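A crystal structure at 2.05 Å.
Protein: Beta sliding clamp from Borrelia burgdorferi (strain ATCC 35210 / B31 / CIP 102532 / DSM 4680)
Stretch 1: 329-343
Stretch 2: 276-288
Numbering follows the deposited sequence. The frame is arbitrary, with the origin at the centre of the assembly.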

# COMPACT_ATOMS: atom_id res chain seq x y z
N PHE A 329 17.76 24.10 8.85
CA PHE A 329 17.55 25.27 9.69
C PHE A 329 16.17 25.86 9.43
O PHE A 329 15.69 25.87 8.29
CB PHE A 329 18.63 26.31 9.42
CG PHE A 329 20.01 25.85 9.78
CD1 PHE A 329 20.78 25.12 8.88
CD2 PHE A 329 20.55 26.15 11.04
CE1 PHE A 329 22.05 24.70 9.21
CE2 PHE A 329 21.82 25.74 11.38
CZ PHE A 329 22.57 25.00 10.46
N ILE A 330 15.54 26.34 10.50
CA ILE A 330 14.28 27.06 10.44
C ILE A 330 14.49 28.42 11.09
O ILE A 330 15.00 28.50 12.22
CB ILE A 330 13.16 26.29 11.15
CG1 ILE A 330 12.94 24.93 10.47
CG2 ILE A 330 11.87 27.12 11.18
CD1 ILE A 330 11.88 24.01 11.17
N LYS A 331 14.15 29.48 10.36
CA LYS A 331 14.46 30.84 10.79
C LYS A 331 13.23 31.73 10.64
O LYS A 331 12.16 31.29 10.21
CB LYS A 331 15.63 31.42 9.99
CG LYS A 331 16.89 30.56 10.01
CD LYS A 331 17.97 31.14 9.07
CE LYS A 331 19.27 30.33 9.16
NZ LYS A 331 20.31 30.81 8.19
N ASP A 332 13.40 33.01 11.00
CA ASP A 332 12.33 33.99 10.86
C ASP A 332 11.80 33.97 9.42
O ASP A 332 12.59 33.84 8.48
CB ASP A 332 12.86 35.38 11.23
CG ASP A 332 11.82 36.47 11.06
OD1 ASP A 332 11.67 36.98 9.93
OD2 ASP A 332 11.16 36.80 12.05
N PRO A 333 10.48 34.09 9.21
CA PRO A 333 9.36 34.38 10.11
C PRO A 333 8.73 33.10 10.63
O PRO A 333 7.60 33.09 11.08
CB PRO A 333 8.39 35.19 9.24
CG PRO A 333 8.50 34.51 7.88
CD PRO A 333 9.94 34.02 7.83
N ASN A 334 9.47 31.99 10.54
CA ASN A 334 8.97 30.68 10.94
C ASN A 334 9.42 30.23 12.32
O ASN A 334 9.04 29.12 12.74
CB ASN A 334 9.40 29.63 9.91
CG ASN A 334 8.99 30.00 8.51
OD1 ASN A 334 7.83 30.33 8.27
ND2 ASN A 334 9.95 29.96 7.57
N TYR A 335 10.21 31.03 13.03
CA TYR A 335 10.77 30.56 14.29
C TYR A 335 11.10 31.75 15.19
O TYR A 335 11.78 32.68 14.75
CB TYR A 335 12.03 29.72 14.02
CG TYR A 335 12.88 29.43 15.23
CD1 TYR A 335 12.63 28.31 16.03
CD2 TYR A 335 13.96 30.24 15.56
CE1 TYR A 335 13.42 28.02 17.13
CE2 TYR A 335 14.75 29.97 16.66
CZ TYR A 335 14.48 28.86 17.44
OH TYR A 335 15.27 28.60 18.54
N LEU A 336 10.63 31.70 16.43
CA LEU A 336 10.95 32.69 17.45
C LEU A 336 11.41 31.94 18.69
O LEU A 336 10.88 30.86 19.00
CB LEU A 336 9.75 33.59 17.81
CG LEU A 336 9.12 34.53 16.77
CD1 LEU A 336 8.37 33.78 15.68
CD2 LEU A 336 8.20 35.53 17.45
N TYR A 337 12.41 32.48 19.37
CA TYR A 337 12.99 31.80 20.53
C TYR A 337 13.43 32.80 21.58
O TYR A 337 14.07 33.80 21.26
CB TYR A 337 14.20 30.99 20.15
CG TYR A 337 14.77 30.20 21.30
CD1 TYR A 337 14.02 29.20 21.91
CD2 TYR A 337 16.07 30.43 21.77
CE1 TYR A 337 14.52 28.45 22.94
CE2 TYR A 337 16.59 29.68 22.80
CZ TYR A 337 15.80 28.68 23.38
OH TYR A 337 16.29 27.91 24.40
N ASP A 338 13.12 32.49 22.84
CA ASP A 338 13.57 33.28 23.98
C ASP A 338 14.18 32.31 25.00
O ASP A 338 13.45 31.60 25.69
CB ASP A 338 12.41 34.07 24.57
CG ASP A 338 12.85 35.01 25.68
OD1 ASP A 338 13.46 34.55 26.67
OD2 ASP A 338 12.59 36.22 25.53
N GLY A 339 15.51 32.25 25.06
CA GLY A 339 16.15 31.31 25.95
C GLY A 339 17.64 31.23 25.69
O GLY A 339 18.19 31.99 24.88
N ALA A 340 18.28 30.28 26.37
CA ALA A 340 19.71 30.06 26.25
C ALA A 340 20.00 29.12 25.08
O ALA A 340 19.11 28.46 24.56
CB ALA A 340 20.28 29.47 27.53
N ASP A 341 21.26 29.09 24.64
CA ASP A 341 21.66 28.14 23.62
C ASP A 341 21.54 26.72 24.17
O ASP A 341 22.18 26.38 25.16
CB ASP A 341 23.08 28.41 23.14
CG ASP A 341 23.15 29.60 22.20
OD1 ASP A 341 22.09 30.22 21.95
OD2 ASP A 341 24.25 29.90 21.70
N GLU A 342 20.71 25.90 23.53
CA GLU A 342 20.38 24.58 24.05
C GLU A 342 20.46 23.55 22.94
O GLU A 342 19.83 23.72 21.89
CB GLU A 342 18.99 24.56 24.68
CG GLU A 342 18.87 25.40 25.95
CD GLU A 342 19.69 24.84 27.10
OE1 GLU A 342 19.64 23.61 27.34
OE2 GLU A 342 20.38 25.63 27.76
N VAL A 343 21.23 22.49 23.17
CA VAL A 343 21.33 21.36 22.26
C VAL A 343 20.73 20.15 22.96
O VAL A 343 21.03 19.90 24.13
CB VAL A 343 22.79 21.09 21.85
CG1 VAL A 343 22.83 19.96 20.82
CG2 VAL A 343 23.45 22.35 21.31
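Stretch 2 276-288: QKNKSLVSLGILK

Antiparallel β-strands alternate between closely and widely spaced residue pairs, and the pairing of 276-288 with 329-343 in this sliding clamp shows the pattern clearly. Strand 278-283 runs against strand 335-338 with axes at 176°, almost exactly antiparallel, and 4.6 Å apart at closest approach.

Entering from an extended Q276 and a K277 with helix-like backbone angles, the chain becomes a strand at N278. This residue, its chi1 in the m well, closes the end of the ladder with its side chain: OD1 accepts a hydrogen bond from the backbone N of A340 at 2.9 Å, beyond the last strand residue of the partner. The OH of Y337 approaches N278 CB to 3.1 Å.

K279 forms the first hydrogen-bonded pair, with D338. Its N donates to D338 O at 3.1 Å, and its O receives D338 N at 2.9 Å. S280 then faces Y337 in a non-hydrogen-bonded pair, where the CA atoms of S280 and Y337 draw in to 4.3 Å and S280 CB lies 3.7 Å from Y337 CD1, at the ring edge. L281 repeats the bonded arrangement with L336: L281 N reaches L336 O at 2.8 Å, L336 N reaches L281 O at 2.9 Å, and the two CA atoms stand 5.1 Å apart. V282 returns to the face shared by S280, Y335 and Y337, placing CG2 3.9 Å from Y335 CD1, while L281 and K279 share the other face with L336 and D338.

S283 N donates to N334 O at 2.9 Å, carrying the bonding one residue beyond the last bridged pair, V282 with Y335; S283 ends its strand, while N334 lies in the loop just before strand 335-338. The backbone then turns helical from L284. I286 points toward stretch 1, with CG2 4.2 Å from I330 CG2, and L287 CD1 packs 3.9 Å from I330 CD1, so apolar side-chain contact succeeds the backbone ladder.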

# COMPACT_ATOMS: atom_id res chain seq x y z
N GLN A 276 8.81 27.04 32.53
CA GLN A 276 9.93 26.60 31.72
C GLN A 276 10.67 27.80 31.16
O GLN A 276 10.06 28.73 30.62
CB GLN A 276 9.46 25.69 30.60
CG GLN A 276 8.89 24.43 31.17
CD GLN A 276 8.38 23.54 30.12
OE1 GLN A 276 7.42 23.88 29.42
NE2 GLN A 276 9.04 22.41 29.94
N LYS A 277 12.00 27.78 31.29
CA LYS A 277 12.81 28.96 31.03
C LYS A 277 12.92 29.26 29.53
O LYS A 277 12.89 30.43 29.13
CB LYS A 277 14.19 28.80 31.66
N ASN A 278 13.06 28.23 28.70
CA ASN A 278 13.30 28.42 27.27
C ASN A 278 12.02 28.17 26.48
O ASN A 278 11.43 27.08 26.57
CB ASN A 278 14.42 27.49 26.81
CG ASN A 278 15.64 27.57 27.71
OD1 ASN A 278 16.38 28.56 27.66
ND2 ASN A 278 15.87 26.54 28.52
N LYS A 279 11.58 29.17 25.71
CA LYS A 279 10.31 29.08 24.99
C LYS A 279 10.51 29.40 23.52
O LYS A 279 11.13 30.41 23.17
CB LYS A 279 9.26 30.04 25.56
CG LYS A 279 9.06 29.97 27.07
CD LYS A 279 8.05 31.03 27.52
CE LYS A 279 7.32 30.62 28.79
NZ LYS A 279 8.26 30.09 29.81
N SER A 280 9.93 28.57 22.65
CA SER A 280 10.03 28.78 21.21
C SER A 280 8.64 28.73 20.59
O SER A 280 7.72 28.12 21.14
CB SER A 280 10.92 27.72 20.51
OG SER A 280 10.19 26.53 20.25
N LEU A 281 8.49 29.43 19.47
CA LEU A 281 7.26 29.45 18.70
C LEU A 281 7.64 29.14 17.26
O LEU A 281 8.44 29.87 16.67
CB LEU A 281 6.56 30.80 18.78
CG LEU A 281 5.15 30.84 18.18
CD1 LEU A 281 4.20 29.98 18.99
CD2 LEU A 281 4.63 32.25 18.09
N VAL A 282 7.12 28.04 16.71
CA VAL A 282 7.56 27.53 15.41
C VAL A 282 6.36 27.35 14.49
O VAL A 282 5.31 26.86 14.91
CB VAL A 282 8.32 26.19 15.54
CG1 VAL A 282 8.97 25.84 14.21
CG2 VAL A 282 9.36 26.27 16.66
N SER A 283 6.54 27.73 13.23
CA SER A 283 5.52 27.51 12.22
C SER A 283 5.36 26.01 11.98
O SER A 283 6.34 25.32 11.69
CB SER A 283 5.90 28.24 10.94
OG SER A 283 5.23 27.71 9.82
N LEU A 284 4.12 25.51 12.10
CA LEU A 284 3.87 24.07 12.14
C LEU A 284 4.14 23.40 10.79
O LEU A 284 4.81 22.36 10.73
CB LEU A 284 2.43 23.79 12.59
CG LEU A 284 2.05 22.33 12.86
CD1 LEU A 284 2.88 21.72 13.98
CD2 LEU A 284 0.55 22.21 13.15
N GLY A 285 3.59 23.96 9.71
CA GLY A 285 3.76 23.34 8.40
C GLY A 285 5.21 23.21 8.00
O GLY A 285 5.64 22.19 7.46
N ILE A 286 6.01 24.24 8.29
CA ILE A 286 7.42 24.21 7.95
C ILE A 286 8.17 23.25 8.86
O ILE A 286 9.07 22.51 8.42
CB ILE A 286 8.00 25.63 7.96
CG1 ILE A 286 7.59 26.33 6.66
CG2 ILE A 286 9.52 25.60 8.10
CD1 ILE A 286 7.12 27.72 6.83
N LEU A 287 7.82 23.21 10.14
CA LEU A 287 8.39 22.19 11.01
C LEU A 287 8.12 20.79 10.46
O LEU A 287 9.03 19.96 10.37
CB LEU A 287 7.84 22.33 12.43
CG LEU A 287 8.46 21.32 13.40
CD1 LEU A 287 9.99 21.41 13.33
CD2 LEU A 287 7.95 21.60 14.82
N LYS A 288 6.86 20.52 10.07
CA LYS A 288 6.54 19.19 9.55
C LYS A 288 7.38 18.86 8.32
O LYS A 288 7.93 17.76 8.21
CB LYS A 288 5.06 19.08 9.20
CG LYS A 288 4.10 18.94 10.36
CD LYS A 288 2.74 18.52 9.83
CE LYS A 288 1.63 19.28 10.51
NZ LYS A 288 0.31 19.02 9.90